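Cysteine synthase 3 (Entamoeba histolytica, PDB 6KR5) catalyses, as a PLP-dependent O-acetylserine sulfhydrylase, the replacement of the acetoxy group of O-acetylserine by sulfide to give cysteine. Local coordinates at residues B[275-281]-B[306-311]; B[24-29]-B[44-49]; B[60-65]-B[164-169]. All coordinates share one frame. Where two conformers were deposited one is given. Residues are numbered along the deposited sequence.

Overall arrangement
From the N terminus, contact 2 comes first. It closes a short loop by pairing strand 26-28 with strand 43-48 at one edge of the six-stranded mixed sheet. Contact 3 follows and brings helix 58-72 against the chain around helix 163-167, closing a loop of 98 residues that includes the whole four-stranded parallel sheet. Contact 1 is last and joins the start of helix 279-292 to the loop after strand 301-306. The three closures follow in series, without nesting or crossing. Contacts 1 and 2 meet where the backbone of Leu-306 hydrogen-bonds to Lys-47 and Glu-49, at the end of strand 43-48. Contacts 2 and 3 meet at the Glu-49 to Arg-60 salt bridge. Contacts 1 and 3 do not touch.

Contact 1 (B[275-281]-B[306-311]); sequences IMCGMSS and LPDCGE. With PLP (pyridoxal-5'-phosphate), chain D.
Residues 275-278 run extended into helix 279-292, with Gly-278 at its N-cap. Residues 306-311 leave strand 301-306 and reach a 3-10 turn at Gly-310. A single backbone bridge pairs Cys-277 with Cys-309, CA to CA 4.3 Å. Two hydrogen bonds hold it. Gly-310 N donates to Met-276 O at 2.9 Å and 173°, and Gly-278 N donates to Asp-308 O at 2.9 Å and 144°. Both glycines lie where a side chain would clash: a CB on Gly-278 would meet Asp-308 OD1, and one on Gly-310 would meet Met-276 CG. Cys-309 (chi1 t) accepts from Glu-311 N at SG, 3.4 Å away, and forms a disulfide with Cys-50. Leu-306 CD1 packs on Cys-277 CB at 4.0 Å.

A water joins the helix start to the loop. It donates to Ser-280 OG at 2.8 Å and Asp-308 OD1 at 2.6 Å, and lies 2.8 Å from Ser-281 OG in a further hydrogen bond. Asp-308 OD2 is held by Tyr-313 and Asn-88. Ser-280 (chi1 p) sends OG to the cofactor, donating to PLP N1 at 2.6 Å. Pro-307 CB lies 3.2 Å from PLP N1. A serine bonded to the pyridine nitrogen at a helix N terminus is characteristic of the fold-type II PLP site of the cysteine synthase family.

Contact 2 (B[24-29]-B[44-49]); sequences TPLVEL and ILVKLE
Strands 26-28 and 44-48 run antiparallel, their axes at 144° and 4.5 Å at closest approach. Ile-44 is the first residue of the second segment, inside strand 43-48. Its O accepts from Leu-29 N at 3.0 Å, and its N donates to a water, 2.9 Å away, that in turn donates to Leu-29 O. Leu-45 forms a non-hydrogen-bonded pair with Glu-28, CA to CA 4.5 Å. Its CB touches Leu-26 CD1 at 3.6 Å. Val-46 is the hydrogen-bonded partner of Val-27: Val-46 N to Val-27 O is 2.8 Å, and Val-27 N to Val-46 O is 2.9 Å. Its CG1 lies 3.7 Å from Leu-29 CD1. Within the chain this antiparallel pair forms one edge of the mixed sheet, and Leu-26 and Val-27 carry it on by a parallel ladder with a strand of the second subunit. Lys-47 forms a non-hydrogen-bonded pair with Leu-26. Its extended chain ends with chi4 p, and NZ donates to Thr-24 OG1 at 2.9 Å and salt-bridges Glu-175. Leu-48 N donates to Pro-25 O at 3.0 Å, and its CD1 packs on Val-27 CG2 at 3.6 Å. Glu-49 leaves the strand and turns its carboxylate back (chi1 m, chi2 m). OE2 accepts from Thr-24 OG1 at 2.7 Å, while OE1 salt-bridges Arg-60.

Contact 3 (B[60-65]-B[164-169]); sequences RVGFNI and DNTAAH
Residues 60-65 are regular helix, part of helix 58-72, with Asn-64 N bonded to Arg-60 O at 3.0 Å and Ile-65 N to Val-61 O at 2.9 Å. Residues 164-169 run from helix 163-167 toward helix 169-179. Here the turns tighten: Ala-168 N bonds to Asn-165 O and His-169 N to Thr-166 O, each at 3.0 Å. The CA atoms of Val-61 and Asn-165 lie 5.0 Å apart, as do those of Ile-65 and Asp-164. The CA atoms of Asn-64 and Ala-168 are 5.7 Å apart.

Asn-64 (chi1 t) points toward the other segment. Its ND2 donates to Asp-164 O at 2.9 Å and 174°, the one direct hydrogen bond between the segments. Ala-168 CB sits against Arg-60 O at 3.5 Å and Asn-64 CB at 3.9 Å. Helix 58-72 thus packs on the chain leading into helix 169-179, beside the cofactor pocket of this PLP-dependent fold. The side chain of His-169 comes within about 4 Å of PLP at the nearest atoms. Its ring lies near Val-61, NE2 to CG2 4.1 Å, and its ND1 is bonded to Thr-172. Asn-165 OD1 touches the same Val-61 CG2 at 3.5 Å, while its ND2 is bonded to Thr-193.

Two waters bridge the segments. One accepts from Arg-60 NH1 at 3.0 Å and donates to Ala-168 O at 2.5 Å. The other donates to Ile-65 O at 2.8 Å and Asp-164 OD2 at 2.5 Å. Arg-60 also salt-bridges Glu-49 and Glu-175, and Asp-164 salt-bridges Arg-74.

Contact 1 (B[275-281]-B[306-311])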
ATOM      1  N   ILE B 275      12.522   1.973   1.647  1.00 19.08           N
ATOM      2  CA  ILE B 275      11.516   1.361   0.788  1.00 19.72           C
ATOM      3  C   ILE B 275      11.255  -0.036   1.327  1.00 20.52           C
ATOM      4  O   ILE B 275      12.162  -0.871   1.356  1.00 22.14           O
ATOM      5  CB  ILE B 275      11.988   1.312  -0.671  1.00 19.81           C
ATOM      6  CG1 ILE B 275      12.144   2.724  -1.231  1.00 20.64           C
ATOM      7  CG2 ILE B 275      11.037   0.488  -1.504  1.00 20.52           C
ATOM      8  CD1 ILE B 275      12.944   2.768  -2.513  1.00 22.34           C
ATOM      9  N   MET B 276      10.023  -0.292   1.774  1.00 21.59           N
ATOM     10  CA  MET B 276       9.688  -1.574   2.398  1.00 18.83           C
ATOM     11  C   MET B 276       9.125  -2.496   1.331  1.00 21.50           C
ATOM     12  O   MET B 276       7.917  -2.581   1.131  1.00 23.32           O
ATOM     13  CB  MET B 276       8.706  -1.398   3.547  1.00 20.41           C
ATOM     14  CG  MET B 276       8.538  -2.679   4.349  1.00 20.61           C
ATOM     15  SD  MET B 276       7.461  -2.412   5.775  1.00 27.14           S
ATOM     16  CE  MET B 276       7.588  -3.961   6.650  1.00 27.88           C
ATOM     17  N   CYS B 277      10.018  -3.196   0.647  1.00 20.52           N
ATOM     18  CA  CYS B 277       9.659  -4.063  -0.466  1.00 19.19           C
ATOM     19  C   CYS B 277       9.618  -5.526  -0.027  1.00 20.01           C
ATOM     20  O   CYS B 277      10.187  -5.911   0.993  1.00 21.80           O
ATOM     21  CB  CYS B 277      10.679  -3.894  -1.592  1.00 21.98           C
ATOM     22  SG  CYS B 277      12.404  -4.357  -1.146  1.00 25.06           S
ATOM     23  N   GLY B 278       8.952  -6.350  -0.826  1.00 19.39           N
ATOM     24  CA  GLY B 278       8.756  -7.751  -0.497  1.00 20.58           C
ATOM     25  C   GLY B 278       9.975  -8.628  -0.766  1.00 19.10           C
ATOM     26  O   GLY B 278      11.063  -8.163  -1.114  1.00 18.79           O
ATOM     27  N   MET B 279       9.777  -9.941  -0.586  1.00 19.65           N
ATOM     28  CA  MET B 279      10.899 -10.878  -0.693  1.00 19.97           C
ATOM     29  C   MET B 279      11.438 -10.954  -2.119  1.00 18.56           C
ATOM     30  O   MET B 279      12.662 -10.949  -2.335  1.00 18.57           O
ATOM     31  CB  MET B 279      10.474 -12.272  -0.225  1.00 20.62           C
ATOM     32  CG  MET B 279      10.091 -12.328   1.234  1.00 19.49           C
ATOM     33  SD  MET B 279       9.619 -14.031   1.588  1.00 22.57           S
ATOM     34  CE  MET B 279       9.630 -13.993   3.387  1.00 25.58           C
ATOM     35  N   SER B 280      10.537 -11.084  -3.112  1.00 17.59           N
ATOM     36  CA  SER B 280      10.993 -11.156  -4.500  1.00 16.13           C
ATOM     37  C   SER B 280      11.642  -9.850  -4.937  1.00 17.14           C
ATOM     38  O   SER B 280      12.516  -9.850  -5.816  1.00 18.91           O
ATOM     39  CB  SER B 280       9.819 -11.519  -5.420  1.00 18.36           C
ATOM     40  OG  SER B 280       8.848 -10.478  -5.432  1.00 18.13           O
ATOM     41  N   SER B 281      11.236  -8.735  -4.318  1.00 18.56           N
ATOM     42  CA  SER B 281      11.871  -7.448  -4.580  1.00 18.07           C
ATOM     43  C   SER B 281      13.316  -7.443  -4.097  1.00 19.64           C
ATOM     44  O   SER B 281      14.196  -6.876  -4.756  1.00 19.74           O
ATOM     45  CB  SER B 281      11.081  -6.344  -3.886  1.00 18.77           C
ATOM     46  OG  SER B 281       9.797  -6.177  -4.459  1.00 19.80           O
ATOM     47  N   LEU B 306       9.797  -4.087  -8.517  1.00 19.68           N
ATOM     48  CA  LEU B 306       9.567  -4.513  -7.134  1.00 16.61           C
ATOM     49  C   LEU B 306       8.110  -4.948  -7.017  1.00 18.48           C
ATOM     50  O   LEU B 306       7.219  -4.091  -6.939  1.00 18.95           O
ATOM     51  CB  LEU B 306       9.880  -3.385  -6.142  1.00 17.10           C
ATOM     52  CG  LEU B 306      11.265  -2.724  -6.259  1.00 18.03           C
ATOM     53  CD1 LEU B 306      11.584  -1.973  -4.964  1.00 20.16           C
ATOM     54  CD2 LEU B 306      12.334  -3.724  -6.554  1.00 20.56           C
ATOM     55  N   PRO B 307       7.812  -6.255  -7.020  1.00 17.69           N
ATOM     56  CA  PRO B 307       6.408  -6.685  -7.204  1.00 17.63           C
ATOM     57  C   PRO B 307       5.438  -6.364  -6.071  1.00 18.36           C
ATOM     58  O   PRO B 307       4.229  -6.267  -6.350  1.00 19.72           O
ATOM     59  CB  PRO B 307       6.539  -8.206  -7.393  1.00 17.71           C
ATOM     60  CG  PRO B 307       7.905  -8.386  -8.005  1.00 16.56           C
ATOM     61  CD  PRO B 307       8.758  -7.361  -7.279  1.00 17.76           C
ATOM     62  N   ASP B 308       5.874  -6.252  -4.815  1.00 18.06           N
ATOM     63  CA  ASP B 308       4.923  -5.968  -3.734  1.00 19.32           C
ATOM     64  C   ASP B 308       5.675  -5.435  -2.516  1.00 18.81           C
ATOM     65  O   ASP B 308       6.887  -5.189  -2.566  1.00 19.43           O
ATOM     66  CB  ASP B 308       4.040  -7.189  -3.398  1.00 20.84           C
ATOM     67  CG  ASP B 308       4.775  -8.319  -2.668  1.00 19.27           C
ATOM     68  OD1 ASP B 308       6.009  -8.246  -2.453  1.00 19.70           O
ATOM     69  OD2 ASP B 308       4.090  -9.318  -2.318  1.00 18.66           O
ATOM     70  N   CYS B 309       4.948  -5.279  -1.413  0.52 21.58           N
ATOM     71  CA  CYS B 309       5.416  -4.582  -0.223  0.52 22.02           C
ATOM     72  C   CYS B 309       5.777  -5.559   0.891  0.52 20.27           C
ATOM     73  O   CYS B 309       5.183  -6.632   1.018  0.52 21.43           O
ATOM     74  CB  CYS B 309       4.336  -3.621   0.269  0.52 22.78           C
ATOM     75  SG  CYS B 309       4.793  -2.701   1.746  0.52 34.10           S
ATOM     76  N   GLY B 310       6.747  -5.162   1.724  1.00 20.41           N
ATOM     77  CA  GLY B 310       7.157  -6.003   2.829  1.00 21.97           C
ATOM     78  C   GLY B 310       6.102  -6.179   3.899  1.00 20.73           C
ATOM     79  O   GLY B 310       6.154  -7.165   4.641  1.00 22.30           O
ATOM     80  N   GLU B 311       5.135  -5.255   3.984  1.00 21.62           N
ATOM     81  CA  GLU B 311       4.083  -5.379   4.988  1.00 23.99           C
ATOM     82  C   GLU B 311       3.296  -6.671   4.816  1.00 23.97           C
ATOM     83  O   GLU B 311       2.765  -7.214   5.791  1.00 26.67           O
ATOM     84  CB  GLU B 311       3.148  -4.169   4.922  1.00 24.55           C
ATOM     85  CG  GLU B 311       2.071  -4.179   6.006  1.00 30.11           C
ATOM     86  CD  GLU B 311       1.236  -2.913   6.049  1.00 33.32           C
ATOM     87  OE1 GLU B 311       1.385  -2.056   5.153  1.00 33.10           O
ATOM     88  OE2 GLU B 311       0.429  -2.785   6.993  1.00 34.13           O
TER
HETATM   89  N1  PLP D 401       6.782 -11.374  -6.742  1.00 18.00           N
HETATM   90  C2  PLP D 401       5.492 -11.313  -6.292  1.00 18.83           C
HETATM   91  C2A PLP D 401       5.253 -10.925  -4.865  1.00 19.55           C
HETATM   92  C3  PLP D 401       4.446 -11.602  -7.151  1.00 19.99           C
HETATM   93  O3  PLP D 401       3.166 -11.539  -6.678  1.00 21.62           O
HETATM   94  C4  PLP D 401       4.708 -11.948  -8.470  1.00 17.41           C
HETATM   95  C4A PLP D 401       3.613 -12.363  -9.385  1.00 25.85           C
HETATM   96  O4A PLP D 401       2.447 -12.412  -8.975  1.00 25.38           O
HETATM   97  C5  PLP D 401       6.027 -12.002  -8.918  1.00 18.77           C
HETATM   98  C6  PLP D 401       7.050 -11.718  -8.042  1.00 19.71           C
HETATM   99  C5A PLP D 401       6.390 -12.417 -10.326  1.00 19.70           C
HETATM  100  O4P PLP D 401       5.785 -11.660 -11.337  1.00 17.81           O
HETATM  101  P   PLP D 401       5.382 -12.444 -12.674  1.00 18.62           P
HETATM  102  O1P PLP D 401       6.597 -13.226 -13.139  1.00 18.11           O
HETATM  103  O2P PLP D 401       4.262 -13.382 -12.324  1.00 19.28           O
HETATM  104  O3P PLP D 401       4.970 -11.413 -13.662  1.00 17.87           O
HETATM  105  O   HOH W   1       8.302  -8.361  -3.703  1.00 19.82           O

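Contact 2 (B[24-29]-B[44-49])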
ATOM      1  N   THR B  24       2.677   3.364 -11.721  1.00 19.89           N
ATOM      2  CA  THR B  24       3.410   3.296 -10.458  1.00 18.70           C
ATOM      3  C   THR B  24       4.732   4.056 -10.521  1.00 19.91           C
ATOM      4  O   THR B  24       5.291   4.266 -11.599  1.00 19.80           O
ATOM      5  CB  THR B  24       3.680   1.841 -10.098  1.00 18.53           C
ATOM      6  OG1 THR B  24       4.406   1.220 -11.159  1.00 18.92           O
ATOM      7  CG2 THR B  24       2.362   1.091  -9.862  1.00 20.09           C
ATOM      8  N   PRO B  25       5.254   4.486  -9.371  1.00 19.30           N
ATOM      9  CA  PRO B  25       6.438   5.353  -9.382  1.00 19.36           C
ATOM     10  C   PRO B  25       7.707   4.595  -9.707  1.00 20.45           C
ATOM     11  O   PRO B  25       7.857   3.417  -9.376  1.00 20.06           O
ATOM     12  CB  PRO B  25       6.502   5.892  -7.949  1.00 20.46           C
ATOM     13  CG  PRO B  25       5.236   5.482  -7.288  1.00 25.27           C
ATOM     14  CD  PRO B  25       4.735   4.285  -8.012  1.00 21.25           C
ATOM     15  N   LEU B  26       8.633   5.306 -10.347  1.00 19.38           N
ATOM     16  CA  LEU B  26       9.987   4.835 -10.612  1.00 19.38           C
ATOM     17  C   LEU B  26      10.936   5.704  -9.789  1.00 22.46           C
ATOM     18  O   LEU B  26      10.953   6.929  -9.960  1.00 21.69           O
ATOM     19  CB  LEU B  26      10.300   4.920 -12.104  1.00 21.61           C
ATOM     20  CG  LEU B  26      11.606   4.311 -12.595  1.00 20.81           C
ATOM     21  CD1 LEU B  26      11.700   2.841 -12.247  1.00 23.38           C
ATOM     22  CD2 LEU B  26      11.700   4.496 -14.101  1.00 21.95           C
ATOM     23  N   VAL B  27      11.695   5.079  -8.882  1.00 19.34           N
ATOM     24  CA  VAL B  27      12.420   5.768  -7.812  1.00 19.62           C
ATOM     25  C   VAL B  27      13.897   5.391  -7.845  1.00 19.25           C
ATOM     26  O   VAL B  27      14.250   4.219  -8.017  1.00 19.96           O
ATOM     27  CB  VAL B  27      11.810   5.430  -6.433  1.00 20.73           C
ATOM     28  CG1 VAL B  27      12.522   6.191  -5.299  1.00 19.24           C
ATOM     29  CG2 VAL B  27      10.310   5.722  -6.435  1.00 19.82           C
ATOM     30  N   GLU B  28      14.765   6.381  -7.642  1.00 20.68           N
ATOM     31  CA  GLU B  28      16.199   6.115  -7.551  1.00 22.36           C
ATOM     32  C   GLU B  28      16.557   5.415  -6.245  1.00 18.70           C
ATOM     33  O   GLU B  28      16.112   5.826  -5.166  1.00 20.83           O
ATOM     34  CB  GLU B  28      16.990   7.419  -7.630  1.00 22.16           C
ATOM     35  CG  GLU B  28      16.797   8.227  -8.907  1.00 25.68           C
ATOM     36  CD  GLU B  28      17.467   9.600  -8.835  1.00 26.37           C
ATOM     37  OE1 GLU B  28      17.773  10.072  -7.719  1.00 24.99           O
ATOM     38  OE2 GLU B  28      17.682  10.208  -9.909  1.00 28.08           O
ATOM     39  N   LEU B  29      17.408   4.381  -6.348  1.00 21.38           N
ATOM     40  CA  LEU B  29      18.105   3.822  -5.189  1.00 21.37           C
ATOM     41  C   LEU B  29      19.379   4.618  -4.918  1.00 22.43           C
ATOM     42  O   LEU B  29      20.065   5.038  -5.854  1.00 22.77           O
ATOM     43  CB  LEU B  29      18.464   2.358  -5.439  1.00 19.15           C
ATOM     44  CG  LEU B  29      17.319   1.360  -5.384  1.00 21.02           C
ATOM     45  CD1 LEU B  29      17.877  -0.055  -5.544  1.00 20.47           C
ATOM     46  CD2 LEU B  29      16.522   1.491  -4.089  1.00 22.86           C
ATOM     47  N   ILE B  44      20.330   3.197 -10.882  1.00 22.39           N
ATOM     48  CA  ILE B  44      19.575   2.004 -10.513  1.00 22.94           C
ATOM     49  C   ILE B  44      18.222   2.468  -9.995  1.00 20.86           C
ATOM     50  O   ILE B  44      18.138   3.116  -8.945  1.00 21.39           O
ATOM     51  CB  ILE B  44      20.306   1.143  -9.474  1.00 20.75           C
ATOM     52  CG1 ILE B  44      21.693   0.752 -10.000  1.00 24.57           C
ATOM     53  CG2 ILE B  44      19.506  -0.123  -9.199  1.00 23.07           C
ATOM     54  CD1 ILE B  44      22.810   1.643  -9.550  1.00 26.05           C
ATOM     55  N   LEU B  45      17.164   2.146 -10.736  1.00 21.66           N
ATOM     56  CA  LEU B  45      15.823   2.642 -10.465  1.00 21.13           C
ATOM     57  C   LEU B  45      14.911   1.477 -10.132  1.00 20.93           C
ATOM     58  O   LEU B  45      15.002   0.421 -10.768  1.00 21.68           O
ATOM     59  CB  LEU B  45      15.255   3.395 -11.672  1.00 22.88           C
ATOM     60  CG  LEU B  45      16.179   4.433 -12.298  1.00 19.60           C
ATOM     61  CD1 LEU B  45      15.491   5.012 -13.542  1.00 21.63           C
ATOM     62  CD2 LEU B  45      16.522   5.517 -11.281  1.00 22.06           C
ATOM     63  N   VAL B  46      14.020   1.673  -9.160  1.00 20.58           N
ATOM     64  CA  VAL B  46      13.083   0.632  -8.748  1.00 20.26           C
ATOM     65  C   VAL B  46      11.664   1.066  -9.086  1.00 19.45           C
ATOM     66  O   VAL B  46      11.259   2.200  -8.799  1.00 19.74           O
ATOM     67  CB  VAL B  46      13.227   0.290  -7.250  1.00 18.76           C
ATOM     68  CG1 VAL B  46      14.515  -0.484  -7.021  1.00 20.13           C
ATOM     69  CG2 VAL B  46      13.169   1.533  -6.359  1.00 19.29           C
ATOM     70  N   LYS B  47      10.901   0.155  -9.689  1.00 19.69           N
ATOM     71  CA  LYS B  47       9.510   0.412 -10.043  1.00 19.24           C
ATOM     72  C   LYS B  47       8.628  -0.226  -8.979  1.00 20.20           C
ATOM     73  O   LYS B  47       8.668  -1.443  -8.788  1.00 20.03           O
ATOM     74  CB  LYS B  47       9.173  -0.143 -11.426  1.00 20.70           C
ATOM     75  CG  LYS B  47       7.772   0.267 -11.875  1.00 23.13           C
ATOM     76  CD  LYS B  47       7.584   0.164 -13.366  1.00 23.36           C
ATOM     77  CE  LYS B  47       6.181   0.612 -13.770  1.00 23.83           C
ATOM     78  NZ  LYS B  47       5.874   2.064 -13.560  1.00 21.40           N
ATOM     79  N   LEU B  48       7.852   0.601  -8.276  1.00 20.73           N
ATOM     80  CA  LEU B  48       7.198   0.183  -7.034  1.00 20.11           C
ATOM     81  C   LEU B  48       5.767  -0.262  -7.317  1.00 19.07           C
ATOM     82  O   LEU B  48       4.819   0.527  -7.229  1.00 19.50           O
ATOM     83  CB  LEU B  48       7.246   1.313  -6.017  1.00 20.44           C
ATOM     84  CG  LEU B  48       8.663   1.829  -5.831  1.00 20.49           C
ATOM     85  CD1 LEU B  48       8.649   2.923  -4.785  1.00 20.43           C
ATOM     86  CD2 LEU B  48       9.556   0.719  -5.385  1.00 20.64           C
ATOM     87  N   GLU B  49       5.607  -1.560  -7.599  1.00 19.05           N
ATOM     88  CA  GLU B  49       4.275  -2.090  -7.851  1.00 18.59           C
ATOM     89  C   GLU B  49       3.445  -2.162  -6.579  1.00 19.04           C
ATOM     90  O   GLU B  49       2.239  -2.429  -6.646  1.00 19.77           O
ATOM     91  CB  GLU B  49       4.389  -3.449  -8.544  1.00 18.66           C
ATOM     92  CG  GLU B  49       4.982  -3.300  -9.948  1.00 18.68           C
ATOM     93  CD  GLU B  49       4.071  -2.478 -10.853  1.00 19.75           C
ATOM     94  OE1 GLU B  49       2.896  -2.881 -10.982  1.00 20.24           O
ATOM     95  OE2 GLU B  49       4.519  -1.455 -11.427  1.00 20.20           O
TER
HETATM   96  O   HOH W   2      20.784   5.029  -8.623  1.00 24.97           O

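Contact 3 (B[60-65]-B[164-169])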
ATOM      1  N   ARG B  60      -2.556  -5.506 -11.821  1.00 19.63           N
ATOM      2  CA  ARG B  60      -2.608  -5.349 -13.269  1.00 18.69           C
ATOM      3  C   ARG B  60      -3.073  -6.626 -13.936  1.00 17.49           C
ATOM      4  O   ARG B  60      -3.840  -6.584 -14.910  1.00 19.38           O
ATOM      5  CB  ARG B  60      -1.231  -4.988 -13.815  1.00 18.66           C
ATOM      6  CG  ARG B  60      -0.608  -3.718 -13.274  1.00 17.00           C
ATOM      7  CD  ARG B  60       0.762  -3.594 -13.911  1.00 18.77           C
ATOM      8  NE  ARG B  60       1.585  -2.522 -13.372  1.00 18.73           N
ATOM      9  CZ  ARG B  60       1.709  -1.315 -13.913  1.00 18.82           C
ATOM     10  NH1 ARG B  60       1.026  -0.975 -15.001  1.00 20.38           N
ATOM     11  NH2 ARG B  60       2.537  -0.440 -13.367  1.00 20.30           N
ATOM     12  N   VAL B  61      -2.600  -7.761 -13.423  1.00 16.84           N
ATOM     13  CA  VAL B  61      -2.834  -9.061 -14.039  1.00 15.74           C
ATOM     14  C   VAL B  61      -4.280  -9.485 -13.838  1.00 18.22           C
ATOM     15  O   VAL B  61      -4.957  -9.900 -14.786  1.00 18.50           O
ATOM     16  CB  VAL B  61      -1.860 -10.101 -13.462  1.00 18.59           C
ATOM     17  CG1 VAL B  61      -2.216 -11.514 -13.950  1.00 18.73           C
ATOM     18  CG2 VAL B  61      -0.405  -9.719 -13.790  1.00 20.09           C
ATOM     19  N   GLY B  62      -4.767  -9.409 -12.599  1.00 19.06           N
ATOM     20  CA  GLY B  62      -6.151  -9.783 -12.351  1.00 19.19           C
ATOM     21  C   GLY B  62      -7.113  -8.895 -13.109  1.00 19.17           C
ATOM     22  O   GLY B  62      -8.108  -9.370 -13.673  1.00 20.05           O
ATOM     23  N   PHE B  63      -6.812  -7.598 -13.155  1.00 18.21           N
ATOM     24  CA  PHE B  63      -7.643  -6.673 -13.911  1.00 17.27           C
ATOM     25  C   PHE B  63      -7.680  -7.046 -15.384  1.00 19.82           C
ATOM     26  O   PHE B  63      -8.760  -7.164 -15.972  1.00 20.85           O
ATOM     27  CB  PHE B  63      -7.131  -5.243 -13.759  1.00 20.22           C
ATOM     28  CG  PHE B  63      -7.785  -4.291 -14.713  1.00 19.05           C
ATOM     29  CD1 PHE B  63      -9.070  -3.831 -14.462  1.00 21.91           C
ATOM     30  CD2 PHE B  63      -7.148  -3.893 -15.873  1.00 21.49           C
ATOM     31  CE1 PHE B  63      -9.693  -2.961 -15.339  1.00 23.78           C
ATOM     32  CE2 PHE B  63      -7.775  -3.031 -16.758  1.00 23.34           C
ATOM     33  CZ  PHE B  63      -9.043  -2.573 -16.494  1.00 21.42           C
ATOM     34  N   ASN B  64      -6.515  -7.207 -16.017  1.00 18.18           N
ATOM     35  CA  ASN B  64      -6.551  -7.422 -17.463  1.00 19.70           C
ATOM     36  C   ASN B  64      -7.077  -8.801 -17.839  1.00 19.83           C
ATOM     37  O   ASN B  64      -7.728  -8.941 -18.883  1.00 20.92           O
ATOM     38  CB  ASN B  64      -5.182  -7.207 -18.105  1.00 19.25           C
ATOM     39  CG  ASN B  64      -5.316  -6.901 -19.579  1.00 20.06           C
ATOM     40  OD1 ASN B  64      -5.997  -5.934 -19.950  1.00 23.29           O
ATOM     41  ND2 ASN B  64      -4.733  -7.744 -20.431  1.00 22.56           N
ATOM     42  N   ILE B  65      -6.797  -9.835 -17.040  1.00 18.28           N
ATOM     43  CA  ILE B  65      -7.363 -11.157 -17.328  1.00 17.85           C
ATOM     44  C   ILE B  65      -8.886 -11.080 -17.360  1.00 21.06           C
ATOM     45  O   ILE B  65      -9.532 -11.584 -18.286  1.00 20.46           O
ATOM     46  CB  ILE B  65      -6.862 -12.185 -16.295  1.00 20.67           C
ATOM     47  CG1 ILE B  65      -5.431 -12.614 -16.650  1.00 17.90           C
ATOM     48  CG2 ILE B  65      -7.798 -13.384 -16.214  1.00 20.64           C
ATOM     49  CD1 ILE B  65      -4.770 -13.442 -15.602  1.00 20.97           C
ATOM     50  N   ASP B 164      -3.390 -12.668 -21.497  1.00 18.39           N
ATOM     51  CA  ASP B 164      -3.882 -11.415 -20.936  1.00 20.03           C
ATOM     52  C   ASP B 164      -3.138 -11.035 -19.664  1.00 18.48           C
ATOM     53  O   ASP B 164      -3.207  -9.881 -19.239  1.00 21.98           O
ATOM     54  CB  ASP B 164      -5.385 -11.508 -20.681  1.00 19.48           C
ATOM     55  CG  ASP B 164      -6.165 -11.786 -21.956  1.00 22.23           C
ATOM     56  OD1 ASP B 164      -5.714 -11.337 -23.033  1.00 24.51           O
ATOM     57  OD2 ASP B 164      -7.209 -12.462 -21.881  1.00 23.58           O
ATOM     58  N   ASN B 165      -2.417 -11.986 -19.066  1.00 19.07           N
ATOM     59  CA  ASN B 165      -1.434 -11.656 -18.033  1.00 17.11           C
ATOM     60  C   ASN B 165      -0.296 -10.841 -18.641  1.00 19.91           C
ATOM     61  O   ASN B 165      -0.077  -9.679 -18.276  1.00 21.45           O
ATOM     62  CB  ASN B 165      -0.949 -12.966 -17.386  1.00 19.09           C
ATOM     63  CG  ASN B 165       0.215 -12.785 -16.410  1.00 19.38           C
ATOM     64  OD1 ASN B 165       0.867 -11.745 -16.358  1.00 18.98           O
ATOM     65  ND2 ASN B 165       0.479 -13.836 -15.631  1.00 17.83           N
ATOM     66  N   THR B 166       0.418 -11.433 -19.604  1.00 18.92           N
ATOM     67  CA  THR B 166       1.514 -10.753 -20.286  1.00 18.99           C
ATOM     68  C   THR B 166       1.093  -9.395 -20.835  1.00 19.57           C
ATOM     69  O   THR B 166       1.827  -8.406 -20.704  1.00 20.97           O
ATOM     70  CB  THR B 166       2.008 -11.667 -21.408  1.00 18.55           C
ATOM     71  OG1 THR B 166       2.180 -12.975 -20.865  1.00 21.90           O
ATOM     72  CG2 THR B 166       3.324 -11.174 -21.991  1.00 18.55           C
ATOM     73  N   ALA B 167      -0.094  -9.330 -21.440  1.00 19.47           N
ATOM     74  CA  ALA B 167      -0.556  -8.111 -22.099  1.00 20.59           C
ATOM     75  C   ALA B 167      -0.777  -6.955 -21.125  1.00 20.92           C
ATOM     76  O   ALA B 167      -0.742  -5.792 -21.542  1.00 20.63           O
ATOM     77  CB  ALA B 167      -1.845  -8.401 -22.869  1.00 21.66           C
ATOM     78  N   ALA B 168      -1.025  -7.241 -19.841  1.00 20.10           N
ATOM     79  CA  ALA B 168      -1.159  -6.157 -18.865  1.00 20.67           C
ATOM     80  C   ALA B 168       0.071  -5.270 -18.842  1.00 21.71           C
ATOM     81  O   ALA B 168      -0.008  -4.081 -18.482  1.00 20.14           O
ATOM     82  CB  ALA B 168      -1.403  -6.727 -17.472  1.00 20.59           C
ATOM     83  N   HIS B 169       1.213  -5.819 -19.226  1.00 19.79           N
ATOM     84  CA  HIS B 169       2.474  -5.124 -19.058  1.00 18.61           C
ATOM     85  C   HIS B 169       2.825  -4.246 -20.249  1.00 23.19           C
ATOM     86  O   HIS B 169       3.920  -3.667 -20.279  1.00 21.89           O
ATOM     87  CB  HIS B 169       3.548  -6.153 -18.760  1.00 20.38           C
ATOM     88  CG  HIS B 169       3.339  -6.804 -17.436  1.00 19.82           C
ATOM     89  ND1 HIS B 169       3.473  -6.109 -16.253  1.00 20.46           N
ATOM     90  CD2 HIS B 169       2.941  -8.052 -17.103  1.00 23.15           C
ATOM     91  CE1 HIS B 169       3.207  -6.918 -15.243  1.00 19.73           C
ATOM     92  NE2 HIS B 169       2.882  -8.104 -15.731  1.00 18.06           N
TER
HETATM   93  O   HOH W   3      -0.746  -2.791 -16.521  1.00 27.86           O
HETATM   94  O   HOH W   4      -8.284 -13.540 -19.860  1.00 20.56           O